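Cyclodipeptide synthase, BtCDPS (Bacillus thermoamylovorans, PDB 6ZTU) probably acts as an aminoacyltransferase that joins two aminoacyl groups into a cyclic dipeptide, as members of the cyclodipeptide synthase family do with aminoacyl-tRNAs. Local coordinates at residues N58-L63 and S189-K194; I29-S34 and D50-N55. All coordinates share one frame; numbering follows the deposited sequence.

Contact 1. Residues N58-L63 and S189-K194. With 0RE ((2S)-hexane-1,2-diol), chain B.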
# COMPACT_ATOMS: atom_id res chain seq x y z
N ASN A 58 -16.18 -7.54 -2.06
CA ASN A 58 -16.02 -6.12 -1.77
C ASN A 58 -14.64 -5.68 -2.22
O ASN A 58 -13.66 -6.41 -2.02
CB ASN A 58 -16.18 -5.84 -0.28
CG ASN A 58 -17.49 -6.34 0.27
OD1 ASN A 58 -18.51 -5.67 0.15
ND2 ASN A 58 -17.47 -7.53 0.86
N VAL A 59 -14.56 -4.48 -2.79
CA VAL A 59 -13.35 -3.91 -3.36
C VAL A 59 -13.18 -2.50 -2.81
O VAL A 59 -14.11 -1.69 -2.86
CB VAL A 59 -13.42 -3.86 -4.90
CG1 VAL A 59 -12.17 -3.21 -5.46
CG2 VAL A 59 -13.67 -5.25 -5.49
N THR A 60 -11.98 -2.20 -2.31
CA THR A 60 -11.61 -0.86 -1.87
C THR A 60 -10.25 -0.52 -2.48
O THR A 60 -9.41 -1.39 -2.67
CB THR A 60 -11.53 -0.78 -0.33
OG1 THR A 60 -12.77 -1.21 0.23
CG2 THR A 60 -11.21 0.65 0.14
N VAL A 61 -10.06 0.76 -2.81
CA VAL A 61 -8.80 1.27 -3.34
C VAL A 61 -8.15 2.16 -2.29
O VAL A 61 -8.80 3.07 -1.75
CB VAL A 61 -9.04 2.05 -4.65
CG1 VAL A 61 -7.78 2.76 -5.12
CG2 VAL A 61 -9.55 1.10 -5.73
N LEU A 62 -6.87 1.92 -2.00
CA LEU A 62 -6.10 2.74 -1.06
C LEU A 62 -5.09 3.58 -1.83
O LEU A 62 -4.24 3.03 -2.54
CB LEU A 62 -5.37 1.86 -0.04
CG LEU A 62 -4.64 2.64 1.06
CD1 LEU A 62 -5.63 3.32 2.02
CD2 LEU A 62 -3.67 1.71 1.80
N LEU A 63 -5.16 4.89 -1.65
CA LEU A 63 -4.24 5.85 -2.24
C LEU A 63 -3.35 6.45 -1.16
O LEU A 63 -3.64 6.38 0.03
CB LEU A 63 -5.00 6.97 -2.95
CG LEU A 63 -6.07 6.55 -3.95
CD1 LEU A 63 -6.68 7.80 -4.60
CD2 LEU A 63 -5.50 5.62 -5.00
N SER A 189 -9.80 -4.59 9.61
CA SER A 189 -10.41 -4.10 10.84
C SER A 189 -10.53 -2.59 10.83
O SER A 189 -11.50 -2.05 11.38
CB SER A 189 -9.59 -4.57 12.03
OG SER A 189 -9.79 -5.96 12.26
N ILE A 190 -9.57 -1.89 10.22
CA ILE A 190 -9.70 -0.43 10.09
C ILE A 190 -10.94 -0.07 9.27
O ILE A 190 -11.71 0.84 9.62
CB ILE A 190 -8.43 0.17 9.45
CG1 ILE A 190 -7.24 0.05 10.40
CG2 ILE A 190 -8.66 1.64 9.03
CD1 ILE A 190 -5.91 0.33 9.69
N LEU A 191 -11.14 -0.77 8.15
CA LEU A 191 -12.22 -0.42 7.24
C LEU A 191 -13.57 -0.99 7.67
O LEU A 191 -14.62 -0.44 7.30
CB LEU A 191 -11.90 -0.89 5.82
CG LEU A 191 -10.76 -0.13 5.12
CD1 LEU A 191 -10.20 -1.00 4.00
CD2 LEU A 191 -11.28 1.18 4.56
N GLY A 192 -13.58 -2.07 8.44
CA GLY A 192 -14.80 -2.68 8.90
C GLY A 192 -15.25 -3.89 8.11
O GLY A 192 -16.46 -4.17 8.08
N TYR A 193 -14.34 -4.62 7.47
CA TYR A 193 -14.66 -5.88 6.83
C TYR A 193 -14.24 -7.05 7.71
O TYR A 193 -13.36 -6.92 8.56
CB TYR A 193 -13.99 -5.98 5.45
CG TYR A 193 -14.56 -4.95 4.53
CD1 TYR A 193 -15.76 -5.17 3.87
CD2 TYR A 193 -13.95 -3.70 4.39
CE1 TYR A 193 -16.32 -4.20 3.06
CE2 TYR A 193 -14.50 -2.73 3.57
CZ TYR A 193 -15.69 -2.99 2.91
OH TYR A 193 -16.25 -2.01 2.11
N LYS A 194 -14.92 -8.19 7.53
CA LYS A 194 -14.62 -9.36 8.34
C LYS A 194 -13.18 -9.80 8.16
O LYS A 194 -12.54 -10.27 9.12
CB LYS A 194 -15.55 -10.51 7.94
CG LYS A 194 -15.48 -11.70 8.88
CD LYS A 194 -15.38 -13.02 8.13
CE LYS A 194 -16.64 -13.30 7.34
NZ LYS A 194 -16.76 -14.75 6.99
O01 0RE B . 3.03 0.50 -0.48
C02 0RE B . 2.44 0.08 -1.68
C03 0RE B . 0.97 -0.24 -1.42
O04 0RE B . 0.87 -1.51 -0.83
C05 0RE B . 0.40 0.83 -0.50
C06 0RE B . 0.49 2.20 -1.17
C07 0RE B . 0.05 3.26 -0.16
C08 0RE B . -1.25 3.84 -0.69
O HOH W 1 -15.99 -2.25 -0.49

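Contact 2. Residues I29-S34 and D50-N55. With 0RE ((2S)-hexane-1,2-diol), chain B.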
# COMPACT_ATOMS: atom_id res chain seq x y z
N ILE A 29 -10.84 -7.17 -0.98
CA ILE A 29 -9.50 -6.83 -1.43
C ILE A 29 -9.30 -5.33 -1.30
O ILE A 29 -10.20 -4.53 -1.60
CB ILE A 29 -9.24 -7.32 -2.88
CG1 ILE A 29 -7.80 -7.03 -3.31
CG2 ILE A 29 -10.24 -6.69 -3.84
CD1 ILE A 29 -7.40 -7.75 -4.61
N LEU A 30 -8.13 -4.95 -0.79
CA LEU A 30 -7.69 -3.56 -0.73
C LEU A 30 -6.57 -3.39 -1.74
O LEU A 30 -5.52 -4.04 -1.62
CB LEU A 30 -7.21 -3.20 0.69
CG LEU A 30 -6.80 -1.75 0.95
CD1 LEU A 30 -7.99 -0.81 0.73
CD2 LEU A 30 -6.24 -1.57 2.34
N LEU A 31 -6.79 -2.55 -2.75
CA LEU A 31 -5.83 -2.38 -3.84
C LEU A 31 -4.91 -1.22 -3.49
O LEU A 31 -5.37 -0.08 -3.39
CB LEU A 31 -6.56 -2.13 -5.15
CG LEU A 31 -7.37 -3.31 -5.68
CD1 LEU A 31 -8.29 -2.84 -6.80
CD2 LEU A 31 -6.41 -4.40 -6.18
N GLY A 32 -3.63 -1.50 -3.27
CA GLY A 32 -2.69 -0.44 -2.94
C GLY A 32 -2.14 0.22 -4.19
O GLY A 32 -1.54 -0.46 -5.03
N ILE A 33 -2.35 1.53 -4.33
CA ILE A 33 -1.91 2.28 -5.51
C ILE A 33 -0.77 3.18 -5.05
O ILE A 33 -0.98 4.10 -4.25
CB ILE A 33 -3.04 3.10 -6.13
CG1 ILE A 33 -4.29 2.24 -6.37
CG2 ILE A 33 -2.56 3.77 -7.43
CD1 ILE A 33 -4.04 1.01 -7.22
N SER A 34 0.42 2.91 -5.54
CA SER A 34 1.63 3.59 -5.07
C SER A 34 1.84 4.88 -5.85
O SER A 34 1.73 4.87 -7.08
CB SER A 34 2.84 2.67 -5.22
OG SER A 34 3.92 3.14 -4.44
N ASP A 50 -10.95 -4.33 -12.61
CA ASP A 50 -11.75 -5.30 -13.36
C ASP A 50 -11.59 -6.70 -12.79
O ASP A 50 -12.57 -7.41 -12.55
CB ASP A 50 -11.35 -5.29 -14.83
CG ASP A 50 -11.77 -4.03 -15.54
OD1 ASP A 50 -12.67 -3.33 -15.04
OD2 ASP A 50 -11.20 -3.73 -16.61
N TRP A 51 -10.34 -7.13 -12.57
CA TRP A 51 -10.09 -8.43 -11.97
C TRP A 51 -10.66 -8.51 -10.56
O TRP A 51 -11.27 -9.52 -10.20
CB TRP A 51 -8.58 -8.71 -11.96
CG TRP A 51 -8.18 -9.99 -11.26
CD1 TRP A 51 -8.19 -11.25 -11.79
CD2 TRP A 51 -7.70 -10.11 -9.93
NE1 TRP A 51 -7.75 -12.15 -10.85
CE2 TRP A 51 -7.44 -11.48 -9.70
CE3 TRP A 51 -7.45 -9.20 -8.89
CZ2 TRP A 51 -6.95 -11.96 -8.48
CZ3 TRP A 51 -6.97 -9.67 -7.68
CH2 TRP A 51 -6.72 -11.04 -7.48
N SER A 52 -10.47 -7.47 -9.75
CA SER A 52 -10.97 -7.50 -8.38
C SER A 52 -12.49 -7.60 -8.37
O SER A 52 -13.06 -8.32 -7.55
CB SER A 52 -10.53 -6.26 -7.62
OG SER A 52 -9.14 -6.29 -7.37
N SER A 53 -13.15 -6.84 -9.25
CA SER A 53 -14.60 -6.81 -9.29
C SER A 53 -15.17 -8.17 -9.68
O SER A 53 -16.29 -8.51 -9.27
CB SER A 53 -15.08 -5.74 -10.28
OG SER A 53 -14.67 -4.45 -9.89
N LYS A 54 -14.43 -8.95 -10.46
CA LYS A 54 -14.91 -10.28 -10.84
C LYS A 54 -14.72 -11.29 -9.73
O LYS A 54 -15.49 -12.24 -9.62
CB LYS A 54 -14.21 -10.76 -12.11
CG LYS A 54 -15.01 -10.54 -13.37
CD LYS A 54 -15.49 -9.09 -13.48
CE LYS A 54 -16.33 -8.89 -14.73
NZ LYS A 54 -15.78 -9.70 -15.86
N ASN A 55 -13.71 -11.09 -8.88
CA ASN A 55 -13.30 -12.11 -7.93
C ASN A 55 -13.81 -11.88 -6.52
O ASN A 55 -14.12 -12.86 -5.83
CB ASN A 55 -11.77 -12.21 -7.90
CG ASN A 55 -11.22 -13.05 -9.04
OD1 ASN A 55 -11.14 -14.27 -8.93
ND2 ASN A 55 -10.83 -12.40 -10.13
O01 0RE B . 3.03 0.50 -0.48
C02 0RE B . 2.44 0.08 -1.68
C03 0RE B . 0.97 -0.24 -1.42
O04 0RE B . 0.87 -1.51 -0.83
C05 0RE B . 0.40 0.83 -0.50
C06 0RE B . 0.49 2.20 -1.17
C07 0RE B . 0.05 3.26 -0.16
C08 0RE B . -1.25 3.84 -0.69

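Contact 1. Residues N58-L63 and S189-K194
Thr-60 OG1, which lies 4.0 Å from Tyr-193 OH, is gripped from outside the two segments by hydrogen bonds to His-28 NE2 and Asp-109 OD2, so the threonine hydroxyl is satisfied within the fold. The phenol instead reaches strand 58-63 through a water: Tyr-193 OH sits 2.6 Å from water 1, which donates a 3.1 Å hydrogen bond to the carbonyl oxygen Val-59 O. The rest of its contact with strand 58-63 is van der Waals. Asn-58 meets the ring obliquely, its CG 3.7 Å from Tyr-193 CE1, with amide and ring planes 42° apart; its ND2 is spent on Thr-27 O. The tyrosine CG stands beside its own backbone N (chi1 -65°), which lays the ring across Asn-58 and Thr-60, and the ring also stacks with that of His-28. Thr-60 CG2, the branch anti to the backbone N, meets Leu-191 CD1 at 4.3 Å, a loose touch from the last turn of helix 167-191. Gly-192 ends that helix with positive phi, a conformation in which a CB would press on the preceding carbonyl, and the chain then turns to carry Tyr-193 back over the strand. At the other end of the strand, hexanediol C08 rests 3.4 Å from Leu-63 C and 4.0 Å from Leu-62 CG. A helix C terminus laid over an inner parallel strand whose far end lines a ligand pocket is consistent with the Rossmann-like fold of the HUP clan.

Contact 2. Residues I29-S34 and D50-N55
The indole of Trp-51 offers its edge to Ile-29: CZ3 meets the CD1 methyl at 3.6 Å, close to the ring plane, and the two side chains cross at about a right angle. Over one face of the indole lies Asn-55 ND2, 3.2 Å above the plane and offset toward the rim, while Phe-10 makes an edge-to-face contact with the ring. That asparagine nitrogen is fixed by a nearly straight bond to Trp-51 O, one helical turn back (2.9 Å, 174°). Extension of Ile-29 CG1 anti to the backbone N (chi1 -177°) is what carries CD1 as far as the tryptophan. Strand 28-32 and helix 42-55 are the first two elements of a beta-alpha-beta unit; the axes of 29-32 and 50-55 run nearly antiparallel and approach to 10.2 Å. Between them Ser-52 OG sits against the methyls of Leu-31 and Ile-29, with Leu-31 CD2 at 3.5 Å and Ile-29 CG2 at 3.7 Å; this buried hydroxyl finds its hydrogen bond inside its own helix, at Leu-48 O. Cutting Ile-29 back to an alanine would probably leave the CZ3 edge of Trp-51 and one flank of the Ser-52 hydroxyl without their aliphatic cover. Farther along the strand Gly-32 CA lies 4.0 Å from hexanediol C03, where any CB would collide with the ligand, and Ile-33 O comes within 3.6 Å of C08.

From the N terminus, strand 28-32 leads into helix 42-55, and contact 2 closes this short excursion of 15 residues by laying the helix back on the strand. Strand 58-63 follows at once and hydrogen-bonds beside strand 28-32, with Leu-62 N probably bonded to Leu-31 O. A far longer path of 125 residues, mostly helical, then separates the halves of contact 1, which brings the end of helix 167-191 back to the sheet. The loops run in series, neither nested nor crossed. Their centres are about 11 Å apart, on opposite faces of the sheet, and both strands reach the hexanediol pocket.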